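Local coordinates for protein endo-beta-1,2-glucanase (Talaromyces funiculosus, PDB 6IMV) that hydrolyses internal beta-1,2-glucosidic linkages of beta-1,2-glucans, acting as a fungal endo-type glycoside hydrolase of a newly recognised family, at residues F39-F44 against D434-T439; I64-G69 against T351-G356; A330-S335 against M398-N403; I381-V386 against R402-G407; T417-R422 against G426-L431. All coordinates share one frame; numbering follows the deposited sequence.

Interaction 1 of 5, residues F39-F44 against D434-T439; sequences FWEGKF and DSKVST
A buried salt bridge joins Glu41 on helix 30-41 to Lys436 on helix 433-443: Glu41 OE1 lies 2.8 Å from Lys436 NZ. The ammonium meets OE1 on its syn side, 27° out of the carboxylate plane. Both charges have further partners, for NZ also bonds to the carbonyls of Tyr414 and Ser416, while Glu41 OE2 accepts from Ser416 N, so both ends of the ion pair also hold the backbone at the start of strand 415-421. The apolar part of the lysine does separate work. Bends at chi3 (65°) and chi4 (56°) fold its chain over one face of the Phe44 ring, giving a CH-pi contact with CE 4.1 Å from the ring centroid. At the edge of that ring Val437 packs, its CG2 3.8 Å from Phe44 CD2. Trp433 adds an edge-to-face ring contact to Phe44. The arrangement is a buried interhelical salt bridge whose lysine also makes a CH-pi contact, on the same helix whose Asp434 touches bound beta-D-glucopyranose in the sugar pocket.

Interaction 2 of 5, residues I64-G69 against T351-G356; sequences IDWVTG and TDPATG
Proline-on-tryptophan packing, partly buried, joins two turns at the periphery of the fold: the loop 64-69 between strands 57-64 and 71-78, and the end of strand 347-352 with the turn that follows it. Pro353 lies over one face of the Trp66 indole, side by side with it and pointing the same way. Its CB sits 3.8 Å from the centroid of the five-membered ring and only 4° off the ring normal, a CH-pi contact. Next to it, Pro353 CG approaches Trp66 CE2 at 3.7 Å, extending the cover toward the six-membered ring. With CG anti to the backbone N (chi1 -179°), the indole reaches out from its turn toward the proline. Thr351 comes in obliquely, its CB 4.2 Å from Trp66 CZ3, while its hydroxyl bonds to Ala429 N. Lys409 makes a cation-pi contact with the same indole and also bonds to Trp66 O. Each turn is shaped by an aspartate. Asp65 OD2 accepts from Val67 N, above the carboxylate plane, and from Thr68 N at 2.9 Å through its anti lone pair; Asp352 OD1 accepts from Ala354 N at 3.0 Å. Two loops, each carrying an Asx turn, are thus joined by a CH-pi contact of proline over the tryptophan face.

Interaction 3 of 5, residues A330-S335 against M398-N403; sequences ARTCNS and MAWWRN
Trp400 is the large side chain of this contact, projecting from helix 394-405 against Thr332 and Ser335 of helix 318-337. Its CG stands anti to the carbonyl carbon (chi1 -80°), which directs the indole toward helix 318-337; the nearest CA atoms of the two segments, those of Thr332 and Trp400, are 8.3 Å apart. Thr332 meets both rings: its methyl CG2 lies 3.6 Å from Trp400 NE1 of the pyrrole, and its carbonyl O is 3.5 Å from Trp400 CZ2 of the benzene ring. One turn further on, Ser335 CB packs 3.6 Å from Trp400 CH2 at the benzene end. No hydrogen bond spans these two segments, and the side-chain polar atoms bond elsewhere. Trp400 NE1 donates to Cys487 O, Thr332 OG1 bonds to Glu328 O and to Cys487 N, and Ser335 OG bonds to Gly342 O. Cys333, beside Thr332, forms the disulfide with Cys487, so the segment at Cys487 is tied to both helices. The result is buried helix-helix packing through one indole, laid along residues i and i+3 of the partner helix, next to the Cys333-Cys487 disulfide.

Interaction 4 of 5, residues I381-V386 against R402-G407; sequences ITPYSV and RNMAIG
Met404, on helix 394-405, runs its side chain into the segment 381-386, which holds a 3-10 turn at 383-385, and its length is used atom by atom. CB starts alongside the pyrrolidine ring of Pro383, with Pro383 CG 4.3 Å from Met404 CB. At the next atom, Met404 CG meets the methyl CD1 of Ile381 at 4.1 Å. The chain stays extended through chi2 (-179°), and this delivers the sulfur to the backbone of the segment: Met404 SD lies 3.2 Å from Thr382 O and 3.6 Å from Pro383 N. A bend at chi3 (-97°) then turns the terminal methyl toward two side chains. Met404 CE touches Ser385 OG at 3.4 Å and reaches Val386 CG1, tip to tip, at 3.6 Å.

The oxygen near the sulfur is itself well occupied. Thr382 O accepts from Ser385 OG at 2.7 Å, nearly along the C=O axis (174°), and from Ser385 N, so two bonds from a single residue hold this carbonyl. Thr382 OG1 bonds to Glu418 O, which ties the same segment to strand 415-421, and Trp401 adds contacts to Pro383 and Val386 from the helix side. Altogether this is a buried methionine of helix 394-405 packed against the 3-10 turn that leads from strand 380-381 into helix 387-392.

Interaction 5 of 5, residues T417-R422 against G426-L431; sequences TESTRR and GVSALL. With NAG (2-acetamido-2-deoxy-beta-D-glucopyranose), chain C.
Strands 415-421 and 427-432 run antiparallel, their end-to-end directions 153° apart, and form a beta hairpin in the large antiparallel sheet. Arg421 N donates to Gly426 O at 2.9 Å, Ser428 N to Ser419 O at 2.9 Å, and Glu418 N to Leu430 O at 3.0 Å, while Thr420 and Val427 make a non-hydrogen-bonded pair. An inverse gamma turn centred on Ala429 interrupts the second strand. Val427 CG1 meets the methyl CG2 of Thr417, the two side chains crossing at about a right angle, 3.7 Å apart. Glu418 and Leu430 lie side by side, pointing the same way, with Leu430 CD2 3.9 Å from Glu418 CD; the carboxylate itself bonds to Ser435, Thr432 and Asn348. At the hairpin end, the guanidinium of Arg421 is held by salt bridges from NH1 to Asp379 and from NH2 to Asp423. One face of its guanidinium is met by the glycan acetyl group, with NAG C8 3.8 Å from Arg421 NH1.

How the interactions relate
From the N terminus, helix 30-41 enters interaction 1, which closes the longest loop, reaching helix 433-443; the other four contacts all lie within it. Interaction 2 joins the loop after strand 57-64 to strand 347-352, and it crosses interaction 3, since helix 318-337 precedes strand 347-352 and pairs with the later helix 394-405. Interactions 3 and 4 end on that same helix, sharing Arg402 and Asn403, and Val386 packs on Trp400 between them. Interaction 5 is a short hairpin that follows in series; it touches interaction 2 through Thr351, interaction 4 through Thr382 and interaction 1 through Ser435, linking the hairpin to strand 347-352, the loop after strand 380-381 and helix 433-443.

Interaction 1 of 5, residues F39-F44 against D434-T439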
# COMPACT_ATOMS: atom_id res chain seq x y z
N PHE A 39 18.52 -2.45 -0.38
CA PHE A 39 19.60 -1.46 -0.26
C PHE A 39 19.24 -0.21 -1.07
O PHE A 39 19.27 0.91 -0.54
CB PHE A 39 20.94 -2.03 -0.74
CG PHE A 39 22.09 -1.07 -0.62
CD1 PHE A 39 22.79 -0.96 0.57
CD2 PHE A 39 22.47 -0.27 -1.69
CE1 PHE A 39 23.85 -0.06 0.69
CE2 PHE A 39 23.53 0.62 -1.57
CZ PHE A 39 24.21 0.72 -0.38
N TRP A 40 18.87 -0.40 -2.34
CA TRP A 40 18.59 0.75 -3.21
C TRP A 40 17.22 1.36 -2.91
O TRP A 40 17.07 2.59 -2.97
CB TRP A 40 18.80 0.37 -4.67
CG TRP A 40 20.27 0.35 -4.97
CD1 TRP A 40 21.06 -0.75 -5.06
CD2 TRP A 40 21.13 1.49 -5.10
NE1 TRP A 40 22.36 -0.37 -5.27
CE2 TRP A 40 22.43 1.00 -5.30
CE3 TRP A 40 20.93 2.88 -5.08
CZ2 TRP A 40 23.53 1.84 -5.48
CZ3 TRP A 40 22.01 3.72 -5.26
CH2 TRP A 40 23.29 3.20 -5.47
N GLU A 41 16.23 0.53 -2.56
CA GLU A 41 14.92 1.04 -2.14
C GLU A 41 15.09 2.00 -0.95
O GLU A 41 14.42 3.02 -0.87
CB GLU A 41 13.98 -0.12 -1.79
CG GLU A 41 13.36 -0.81 -3.00
CD GLU A 41 12.94 0.10 -4.13
OE1 GLU A 41 12.09 0.99 -3.91
OE2 GLU A 41 13.48 -0.07 -5.23
N GLY A 42 15.97 1.64 -0.01
CA GLY A 42 16.27 2.43 1.17
C GLY A 42 16.76 3.84 0.86
O GLY A 42 16.58 4.74 1.68
N LYS A 43 17.38 4.05 -0.30
CA LYS A 43 17.86 5.38 -0.71
C LYS A 43 16.69 6.33 -0.96
O LYS A 43 16.88 7.55 -0.95
CB LYS A 43 18.76 5.30 -1.94
CG LYS A 43 20.05 4.50 -1.73
CD LYS A 43 20.77 4.86 -0.45
CE LYS A 43 22.16 4.26 -0.36
NZ LYS A 43 22.63 4.27 1.04
N PHE A 44 15.49 5.78 -1.17
CA PHE A 44 14.27 6.59 -1.28
C PHE A 44 14.01 7.31 0.05
O PHE A 44 13.45 8.42 0.06
CB PHE A 44 13.08 5.70 -1.67
CG PHE A 44 11.75 6.40 -1.78
CD1 PHE A 44 11.58 7.50 -2.61
CD2 PHE A 44 10.64 5.93 -1.10
CE1 PHE A 44 10.35 8.12 -2.74
CE2 PHE A 44 9.40 6.55 -1.23
CZ PHE A 44 9.26 7.64 -2.05
N ASP A 434 3.77 4.45 -2.95
CA ASP A 434 2.84 3.46 -3.50
C ASP A 434 3.56 2.51 -4.48
O ASP A 434 3.32 1.30 -4.43
CB ASP A 434 1.63 4.15 -4.15
CG ASP A 434 0.55 4.61 -3.18
OD1 ASP A 434 0.86 5.40 -2.29
OD2 ASP A 434 -0.61 4.19 -3.34
N SER A 435 4.44 3.04 -5.34
CA SER A 435 5.06 2.22 -6.42
C SER A 435 6.35 1.53 -5.95
O SER A 435 6.94 0.79 -6.72
CB SER A 435 5.31 3.03 -7.68
OG SER A 435 6.45 3.86 -7.54
N LYS A 436 6.79 1.77 -4.71
CA LYS A 436 8.12 1.32 -4.28
C LYS A 436 8.08 0.59 -2.93
O LYS A 436 8.64 -0.50 -2.79
CB LYS A 436 9.06 2.52 -4.20
CG LYS A 436 9.43 3.14 -5.54
CD LYS A 436 10.18 4.45 -5.39
CE LYS A 436 11.54 4.31 -4.75
NZ LYS A 436 12.38 3.33 -5.49
N VAL A 437 7.46 1.22 -1.94
CA VAL A 437 7.54 0.76 -0.56
C VAL A 437 6.39 -0.20 -0.25
O VAL A 437 6.43 -0.88 0.78
CB VAL A 437 7.61 1.95 0.42
CG1 VAL A 437 7.74 1.50 1.87
CG2 VAL A 437 8.75 2.88 0.04
N SER A 438 5.38 -0.27 -1.14
CA SER A 438 4.41 -1.38 -1.11
C SER A 438 5.15 -2.72 -1.26
O SER A 438 4.93 -3.67 -0.51
CB SER A 438 3.37 -1.21 -2.20
OG SER A 438 4.01 -0.94 -3.44
N THR A 439 6.05 -2.77 -2.25
CA THR A 439 6.85 -3.94 -2.54
C THR A 439 7.77 -4.25 -1.36
O THR A 439 7.87 -5.38 -0.92
CB THR A 439 7.66 -3.77 -3.83
OG1 THR A 439 6.73 -3.39 -4.85
CG2 THR A 439 8.41 -5.02 -4.22

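Interaction 2 of 5, residues I64-G69 against T351-G356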
# COMPACT_ATOMS: atom_id res chain seq x y z
N ILE A 64 12.18 12.78 -10.70
CA ILE A 64 13.61 12.72 -10.91
C ILE A 64 13.89 13.17 -12.35
O ILE A 64 13.03 13.01 -13.24
CB ILE A 64 14.18 11.31 -10.60
CG1 ILE A 64 13.58 10.22 -11.50
CG2 ILE A 64 13.97 10.99 -9.14
CD1 ILE A 64 14.05 8.81 -11.17
N ASP A 65 15.07 13.75 -12.56
CA ASP A 65 15.43 14.36 -13.83
C ASP A 65 15.47 13.28 -14.92
O ASP A 65 16.04 12.20 -14.75
CB ASP A 65 16.76 15.11 -13.72
CG ASP A 65 17.15 15.82 -14.99
OD1 ASP A 65 16.69 16.94 -15.19
OD2 ASP A 65 17.90 15.22 -15.80
N TRP A 66 14.87 13.61 -16.06
CA TRP A 66 14.76 12.72 -17.20
C TRP A 66 16.12 12.11 -17.57
O TRP A 66 16.19 10.92 -17.87
CB TRP A 66 14.14 13.44 -18.39
CG TRP A 66 13.99 12.53 -19.56
CD1 TRP A 66 14.78 12.47 -20.68
CD2 TRP A 66 13.04 11.46 -19.69
NE1 TRP A 66 14.34 11.47 -21.52
CE2 TRP A 66 13.27 10.84 -20.93
CE3 TRP A 66 12.00 11.00 -18.88
CZ2 TRP A 66 12.50 9.77 -21.38
CZ3 TRP A 66 11.24 9.94 -19.32
CH2 TRP A 66 11.49 9.34 -20.55
N VAL A 67 17.17 12.93 -17.57
CA VAL A 67 18.50 12.51 -18.00
C VAL A 67 19.30 11.96 -16.81
O VAL A 67 19.88 10.88 -16.92
CB VAL A 67 19.25 13.65 -18.71
CG1 VAL A 67 20.71 13.28 -19.00
CG2 VAL A 67 18.53 14.08 -19.99
N THR A 68 19.36 12.70 -15.70
CA THR A 68 20.31 12.35 -14.63
C THR A 68 19.73 11.30 -13.67
O THR A 68 20.50 10.59 -13.05
CB THR A 68 20.75 13.58 -13.82
OG1 THR A 68 19.65 13.99 -13.00
CG2 THR A 68 21.24 14.71 -14.69
N GLY A 69 18.40 11.26 -13.52
CA GLY A 69 17.75 10.39 -12.54
C GLY A 69 17.92 10.87 -11.11
O GLY A 69 17.71 10.10 -10.16
N THR A 351 6.34 10.44 -17.88
CA THR A 351 6.81 11.80 -17.92
C THR A 351 6.92 12.25 -19.39
O THR A 351 7.39 11.50 -20.24
CB THR A 351 8.19 11.91 -17.25
OG1 THR A 351 8.04 11.53 -15.88
CG2 THR A 351 8.78 13.30 -17.34
N ASP A 352 6.48 13.48 -19.64
CA ASP A 352 6.80 14.18 -20.86
C ASP A 352 8.20 14.77 -20.70
O ASP A 352 8.39 15.71 -19.93
CB ASP A 352 5.77 15.27 -21.16
CG ASP A 352 6.04 16.02 -22.45
OD1 ASP A 352 7.14 15.84 -23.02
OD2 ASP A 352 5.14 16.75 -22.90
N PRO A 353 9.22 14.26 -21.42
CA PRO A 353 10.59 14.76 -21.25
C PRO A 353 10.71 16.28 -21.50
O PRO A 353 11.54 16.93 -20.90
CB PRO A 353 11.42 13.96 -22.28
CG PRO A 353 10.57 12.75 -22.62
CD PRO A 353 9.14 13.20 -22.44
N ALA A 354 9.87 16.82 -22.39
CA ALA A 354 9.90 18.25 -22.74
C ALA A 354 9.57 19.11 -21.51
O ALA A 354 10.20 20.15 -21.30
CB ALA A 354 8.96 18.53 -23.89
N THR A 355 8.58 18.69 -20.71
CA THR A 355 8.06 19.49 -19.58
C THR A 355 8.65 19.02 -18.24
O THR A 355 8.71 19.80 -17.29
CB THR A 355 6.53 19.44 -19.51
OG1 THR A 355 6.12 18.10 -19.19
CG2 THR A 355 5.88 19.90 -20.80
N GLY A 356 9.01 17.73 -18.14
CA GLY A 356 9.37 17.12 -16.88
C GLY A 356 8.15 16.77 -16.03
O GLY A 356 8.30 16.36 -14.90
O HOH W 1 11.03 14.49 -14.51

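Interaction 3 of 5, residues A330-S335 against M398-N403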
# COMPACT_ATOMS: atom_id res chain seq x y z
N ALA A 330 -3.45 -16.14 -11.78
CA ALA A 330 -4.10 -15.37 -12.81
C ALA A 330 -3.24 -14.16 -13.22
O ALA A 330 -3.09 -13.87 -14.41
CB ALA A 330 -5.47 -14.94 -12.33
N ARG A 331 -2.67 -13.46 -12.23
CA ARG A 331 -1.98 -12.19 -12.51
C ARG A 331 -0.71 -12.46 -13.33
O ARG A 331 -0.47 -11.76 -14.33
CB ARG A 331 -1.66 -11.43 -11.21
CG ARG A 331 -1.46 -9.93 -11.38
CD ARG A 331 -0.90 -9.24 -10.14
NE ARG A 331 -1.61 -9.55 -8.90
CZ ARG A 331 -2.81 -9.08 -8.57
NH1 ARG A 331 -3.42 -8.19 -9.33
NH2 ARG A 331 -3.42 -9.54 -7.48
N THR A 332 0.10 -13.42 -12.88
CA THR A 332 1.35 -13.75 -13.58
C THR A 332 1.05 -14.34 -14.97
O THR A 332 1.60 -13.90 -15.96
CB THR A 332 2.25 -14.67 -12.74
OG1 THR A 332 1.59 -15.90 -12.43
CG2 THR A 332 2.70 -14.02 -11.45
N CYS A 333 0.16 -15.33 -15.03
CA CYS A 333 -0.08 -16.06 -16.28
C CYS A 333 -0.86 -15.20 -17.27
O CYS A 333 -0.68 -15.37 -18.48
CB CYS A 333 -0.75 -17.41 -16.00
SG CYS A 333 0.30 -18.51 -15.03
N ASN A 334 -1.69 -14.27 -16.78
CA ASN A 334 -2.40 -13.32 -17.65
C ASN A 334 -1.38 -12.53 -18.48
O ASN A 334 -1.61 -12.29 -19.67
CB ASN A 334 -3.30 -12.34 -16.89
CG ASN A 334 -3.84 -11.20 -17.74
OD1 ASN A 334 -3.42 -10.06 -17.60
ND2 ASN A 334 -4.77 -11.50 -18.63
N SER A 335 -0.27 -12.13 -17.85
CA SER A 335 0.72 -11.31 -18.52
C SER A 335 1.49 -12.13 -19.57
O SER A 335 1.80 -11.61 -20.64
CB SER A 335 1.63 -10.63 -17.54
OG SER A 335 1.01 -9.45 -17.05
N MET A 398 10.04 -11.40 -7.49
CA MET A 398 11.27 -10.67 -7.81
C MET A 398 11.69 -10.88 -9.27
O MET A 398 12.33 -10.00 -9.85
CB MET A 398 12.40 -11.08 -6.87
CG MET A 398 12.26 -10.49 -5.49
SD MET A 398 12.24 -8.68 -5.53
CE MET A 398 10.49 -8.39 -5.32
N ALA A 399 11.33 -12.03 -9.87
CA ALA A 399 11.59 -12.25 -11.30
C ALA A 399 10.80 -11.22 -12.12
O ALA A 399 11.35 -10.61 -13.06
CB ALA A 399 11.25 -13.66 -11.71
N TRP A 400 9.53 -11.02 -11.76
CA TRP A 400 8.68 -10.06 -12.45
C TRP A 400 9.19 -8.63 -12.22
O TRP A 400 9.25 -7.83 -13.15
CB TRP A 400 7.22 -10.22 -12.03
CG TRP A 400 6.56 -11.36 -12.74
CD1 TRP A 400 6.36 -12.63 -12.27
CD2 TRP A 400 6.01 -11.34 -14.07
NE1 TRP A 400 5.75 -13.39 -13.21
CE2 TRP A 400 5.52 -12.64 -14.32
CE3 TRP A 400 5.91 -10.37 -15.07
CZ2 TRP A 400 4.90 -12.97 -15.53
CZ3 TRP A 400 5.32 -10.71 -16.26
CH2 TRP A 400 4.82 -11.99 -16.49
N TRP A 401 9.56 -8.34 -10.97
CA TRP A 401 10.16 -7.07 -10.58
C TRP A 401 11.40 -6.78 -11.44
O TRP A 401 11.52 -5.69 -12.02
CB TRP A 401 10.50 -7.10 -9.09
CG TRP A 401 10.87 -5.77 -8.50
CD1 TRP A 401 10.05 -4.91 -7.83
CD2 TRP A 401 12.18 -5.17 -8.49
NE1 TRP A 401 10.77 -3.83 -7.39
CE2 TRP A 401 12.07 -3.95 -7.79
CE3 TRP A 401 13.43 -5.53 -9.01
CZ2 TRP A 401 13.15 -3.09 -7.61
CZ3 TRP A 401 14.51 -4.69 -8.81
CH2 TRP A 401 14.37 -3.49 -8.13
N ARG A 402 12.31 -7.75 -11.52
CA ARG A 402 13.55 -7.64 -12.28
C ARG A 402 13.23 -7.33 -13.75
O ARG A 402 13.82 -6.41 -14.34
CB ARG A 402 14.37 -8.93 -12.17
CG ARG A 402 15.60 -8.96 -13.08
CD ARG A 402 16.38 -10.26 -13.01
NE ARG A 402 17.33 -10.37 -14.11
CZ ARG A 402 17.00 -10.57 -15.38
NH1 ARG A 402 15.76 -10.86 -15.71
NH2 ARG A 402 17.92 -10.43 -16.33
N ASN A 403 12.30 -8.10 -14.33
CA ASN A 403 11.93 -7.98 -15.74
C ASN A 403 11.55 -6.53 -16.07
O ASN A 403 12.00 -5.97 -17.08
CB ASN A 403 10.81 -8.95 -16.12
CG ASN A 403 10.77 -9.22 -17.61
OD1 ASN A 403 11.67 -9.87 -18.14
ND2 ASN A 403 9.76 -8.74 -18.30

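Interaction 4 of 5, residues I381-V386 against R402-G407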
# COMPACT_ATOMS: atom_id res chain seq x y z
N ILE A 381 2.99 -0.42 -17.24
CA ILE A 381 3.25 -1.46 -16.24
C ILE A 381 4.13 -0.86 -15.13
O ILE A 381 4.83 0.14 -15.33
CB ILE A 381 3.91 -2.70 -16.87
CG1 ILE A 381 5.15 -2.33 -17.69
CG2 ILE A 381 2.89 -3.49 -17.68
CD1 ILE A 381 5.91 -3.51 -18.23
N THR A 382 4.11 -1.50 -13.95
CA THR A 382 4.82 -0.99 -12.79
C THR A 382 5.37 -2.13 -11.94
O THR A 382 4.70 -3.13 -11.71
CB THR A 382 3.94 -0.06 -11.95
OG1 THR A 382 4.67 0.36 -10.79
CG2 THR A 382 2.64 -0.70 -11.51
N PRO A 383 6.61 -1.99 -11.40
CA PRO A 383 7.18 -3.00 -10.51
C PRO A 383 6.32 -3.36 -9.28
O PRO A 383 6.34 -4.51 -8.86
CB PRO A 383 8.51 -2.35 -10.07
CG PRO A 383 8.88 -1.48 -11.25
CD PRO A 383 7.56 -0.90 -11.69
N TYR A 384 5.56 -2.40 -8.72
CA TYR A 384 4.83 -2.67 -7.46
C TYR A 384 3.66 -3.63 -7.69
O TYR A 384 3.12 -4.18 -6.72
CB TYR A 384 4.42 -1.37 -6.77
CG TYR A 384 3.01 -0.89 -6.97
CD1 TYR A 384 2.68 -0.06 -8.03
CD2 TYR A 384 2.02 -1.19 -6.06
CE1 TYR A 384 1.39 0.43 -8.19
CE2 TYR A 384 0.72 -0.72 -6.21
CZ TYR A 384 0.40 0.10 -7.28
OH TYR A 384 -0.88 0.57 -7.44
N SER A 385 3.28 -3.86 -8.96
CA SER A 385 2.29 -4.88 -9.33
C SER A 385 2.65 -6.26 -8.76
O SER A 385 1.77 -7.10 -8.59
CB SER A 385 2.12 -4.95 -10.83
OG SER A 385 3.31 -5.39 -11.47
N VAL A 386 3.93 -6.48 -8.44
CA VAL A 386 4.41 -7.78 -7.94
C VAL A 386 4.16 -7.94 -6.43
O VAL A 386 4.38 -9.03 -5.92
CB VAL A 386 5.91 -7.98 -8.22
CG1 VAL A 386 6.27 -7.67 -9.67
CG2 VAL A 386 6.78 -7.19 -7.26
N ARG A 402 12.31 -7.75 -11.52
CA ARG A 402 13.55 -7.64 -12.28
C ARG A 402 13.23 -7.33 -13.75
O ARG A 402 13.82 -6.41 -14.34
CB ARG A 402 14.37 -8.93 -12.17
CG ARG A 402 15.60 -8.96 -13.08
CD ARG A 402 16.38 -10.26 -13.01
NE ARG A 402 17.33 -10.37 -14.11
CZ ARG A 402 17.00 -10.57 -15.38
NH1 ARG A 402 15.76 -10.86 -15.71
NH2 ARG A 402 17.92 -10.43 -16.33
N ASN A 403 12.30 -8.10 -14.33
CA ASN A 403 11.93 -7.98 -15.74
C ASN A 403 11.55 -6.53 -16.07
O ASN A 403 12.00 -5.97 -17.08
CB ASN A 403 10.81 -8.95 -16.12
CG ASN A 403 10.77 -9.22 -17.61
OD1 ASN A 403 11.67 -9.87 -18.14
ND2 ASN A 403 9.76 -8.74 -18.30
N MET A 404 10.75 -5.91 -15.21
CA MET A 404 10.35 -4.51 -15.39
C MET A 404 11.52 -3.56 -15.07
O MET A 404 11.75 -2.62 -15.82
CB MET A 404 9.14 -4.20 -14.52
CG MET A 404 7.89 -4.92 -14.99
SD MET A 404 6.44 -4.54 -13.99
CE MET A 404 6.41 -5.93 -12.86
N ALA A 405 12.29 -3.85 -14.01
CA ALA A 405 13.40 -3.00 -13.54
C ALA A 405 14.52 -2.89 -14.58
O ALA A 405 15.24 -1.90 -14.64
CB ALA A 405 13.95 -3.52 -12.24
N ILE A 406 14.66 -3.93 -15.40
CA ILE A 406 15.68 -3.97 -16.46
C ILE A 406 15.30 -3.07 -17.64
O ILE A 406 16.16 -2.69 -18.43
CB ILE A 406 15.93 -5.43 -16.86
CG1 ILE A 406 16.78 -6.09 -15.78
CG2 ILE A 406 16.57 -5.56 -18.22
CD1 ILE A 406 16.86 -7.57 -15.92
N GLY A 407 14.01 -2.72 -17.78
CA GLY A 407 13.60 -1.71 -18.78
C GLY A 407 14.45 -0.45 -18.65
O GLY A 407 14.94 -0.13 -17.57

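Interaction 5 of 5, residues T417-R422 against G426-L431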
# COMPACT_ATOMS: atom_id res chain seq x y z
N THR A 417 12.08 2.69 -10.48
CA THR A 417 11.35 3.80 -11.06
C THR A 417 9.85 3.47 -11.06
O THR A 417 9.47 2.29 -11.10
CB THR A 417 11.91 4.09 -12.46
OG1 THR A 417 13.33 4.24 -12.37
CG2 THR A 417 11.32 5.33 -13.10
N GLU A 418 9.02 4.52 -11.04
CA GLU A 418 7.54 4.43 -10.90
C GLU A 418 6.95 3.41 -11.89
O GLU A 418 6.24 2.47 -11.49
CB GLU A 418 6.92 5.81 -11.08
CG GLU A 418 5.39 5.82 -11.11
CD GLU A 418 4.68 6.01 -9.78
OE1 GLU A 418 5.35 5.96 -8.73
OE2 GLU A 418 3.43 6.19 -9.80
N SER A 419 7.19 3.62 -13.19
CA SER A 419 6.50 2.85 -14.22
C SER A 419 7.17 3.04 -15.58
O SER A 419 7.89 4.01 -15.78
CB SER A 419 5.04 3.23 -14.30
OG SER A 419 4.89 4.51 -14.88
N THR A 420 6.89 2.10 -16.49
CA THR A 420 7.29 2.14 -17.89
C THR A 420 6.10 1.73 -18.77
O THR A 420 5.31 0.88 -18.39
CB THR A 420 8.49 1.22 -18.16
OG1 THR A 420 8.84 1.33 -19.54
CG2 THR A 420 8.24 -0.23 -17.83
N ARG A 421 6.02 2.33 -19.96
CA ARG A 421 5.18 1.78 -21.00
C ARG A 421 5.65 0.35 -21.29
O ARG A 421 6.86 0.07 -21.29
CB ARG A 421 5.25 2.65 -22.25
CG ARG A 421 4.45 3.95 -22.15
CD ARG A 421 4.43 4.73 -23.45
NE ARG A 421 3.80 3.96 -24.52
CZ ARG A 421 2.50 3.92 -24.79
NH1 ARG A 421 1.63 4.59 -24.05
NH2 ARG A 421 2.07 3.20 -25.81
N ARG A 422 4.70 -0.56 -21.55
CA ARG A 422 5.07 -1.93 -21.86
C ARG A 422 5.82 -2.00 -23.20
O ARG A 422 6.57 -2.94 -23.44
CB ARG A 422 3.87 -2.88 -21.80
CG ARG A 422 2.76 -2.60 -22.80
CD ARG A 422 1.63 -3.59 -22.58
NE ARG A 422 0.47 -3.31 -23.39
CZ ARG A 422 0.33 -3.67 -24.66
NH1 ARG A 422 1.30 -4.29 -25.30
NH2 ARG A 422 -0.80 -3.37 -25.29
N GLY A 426 8.35 5.09 -23.23
CA GLY A 426 8.18 6.11 -22.22
C GLY A 426 8.28 5.54 -20.81
O GLY A 426 8.02 4.36 -20.60
N VAL A 427 8.64 6.41 -19.87
CA VAL A 427 8.82 6.06 -18.47
C VAL A 427 8.25 7.20 -17.62
O VAL A 427 8.30 8.37 -18.02
CB VAL A 427 10.32 5.79 -18.20
CG1 VAL A 427 10.66 5.86 -16.73
CG2 VAL A 427 10.78 4.47 -18.78
N SER A 428 7.70 6.85 -16.45
CA SER A 428 7.34 7.82 -15.42
C SER A 428 8.58 8.09 -14.57
O SER A 428 8.94 7.26 -13.74
CB SER A 428 6.19 7.34 -14.57
OG SER A 428 5.77 8.35 -13.67
N ALA A 429 9.23 9.23 -14.79
CA ALA A 429 10.48 9.57 -14.11
C ALA A 429 10.13 10.13 -12.73
O ALA A 429 10.16 11.35 -12.49
CB ALA A 429 11.28 10.53 -14.96
N LEU A 430 9.71 9.22 -11.85
CA LEU A 430 9.04 9.56 -10.63
C LEU A 430 9.30 8.46 -9.60
O LEU A 430 9.54 7.30 -9.96
CB LEU A 430 7.55 9.69 -10.97
CG LEU A 430 6.63 10.11 -9.82
CD1 LEU A 430 6.84 11.57 -9.48
CD2 LEU A 430 5.17 9.84 -10.17
N LEU A 431 9.28 8.85 -8.32
CA LEU A 431 9.29 7.94 -7.19
C LEU A 431 8.06 8.21 -6.33
O LEU A 431 7.79 9.36 -6.03
CB LEU A 431 10.55 8.18 -6.35
CG LEU A 431 11.86 8.38 -7.10
CD1 LEU A 431 12.93 8.90 -6.15
CD2 LEU A 431 12.32 7.09 -7.78
C1 NAG C . -2.41 9.18 -25.50
C2 NAG C . -2.33 8.53 -26.88
C3 NAG C . -2.63 9.54 -27.99
C4 NAG C . -3.85 10.41 -27.69
C5 NAG C . -3.67 11.00 -26.29
C6 NAG C . -4.73 12.01 -25.88
C7 NAG C . -0.53 6.84 -26.93
C8 NAG C . 0.94 6.68 -27.14
N2 NAG C . -0.96 8.08 -27.06
O3 NAG C . -2.86 8.86 -29.24
O4 NAG C . -3.94 11.40 -28.73
O5 NAG C . -3.64 9.90 -25.36
O6 NAG C . -5.92 11.33 -25.47
O7 NAG C . -1.26 5.90 -26.65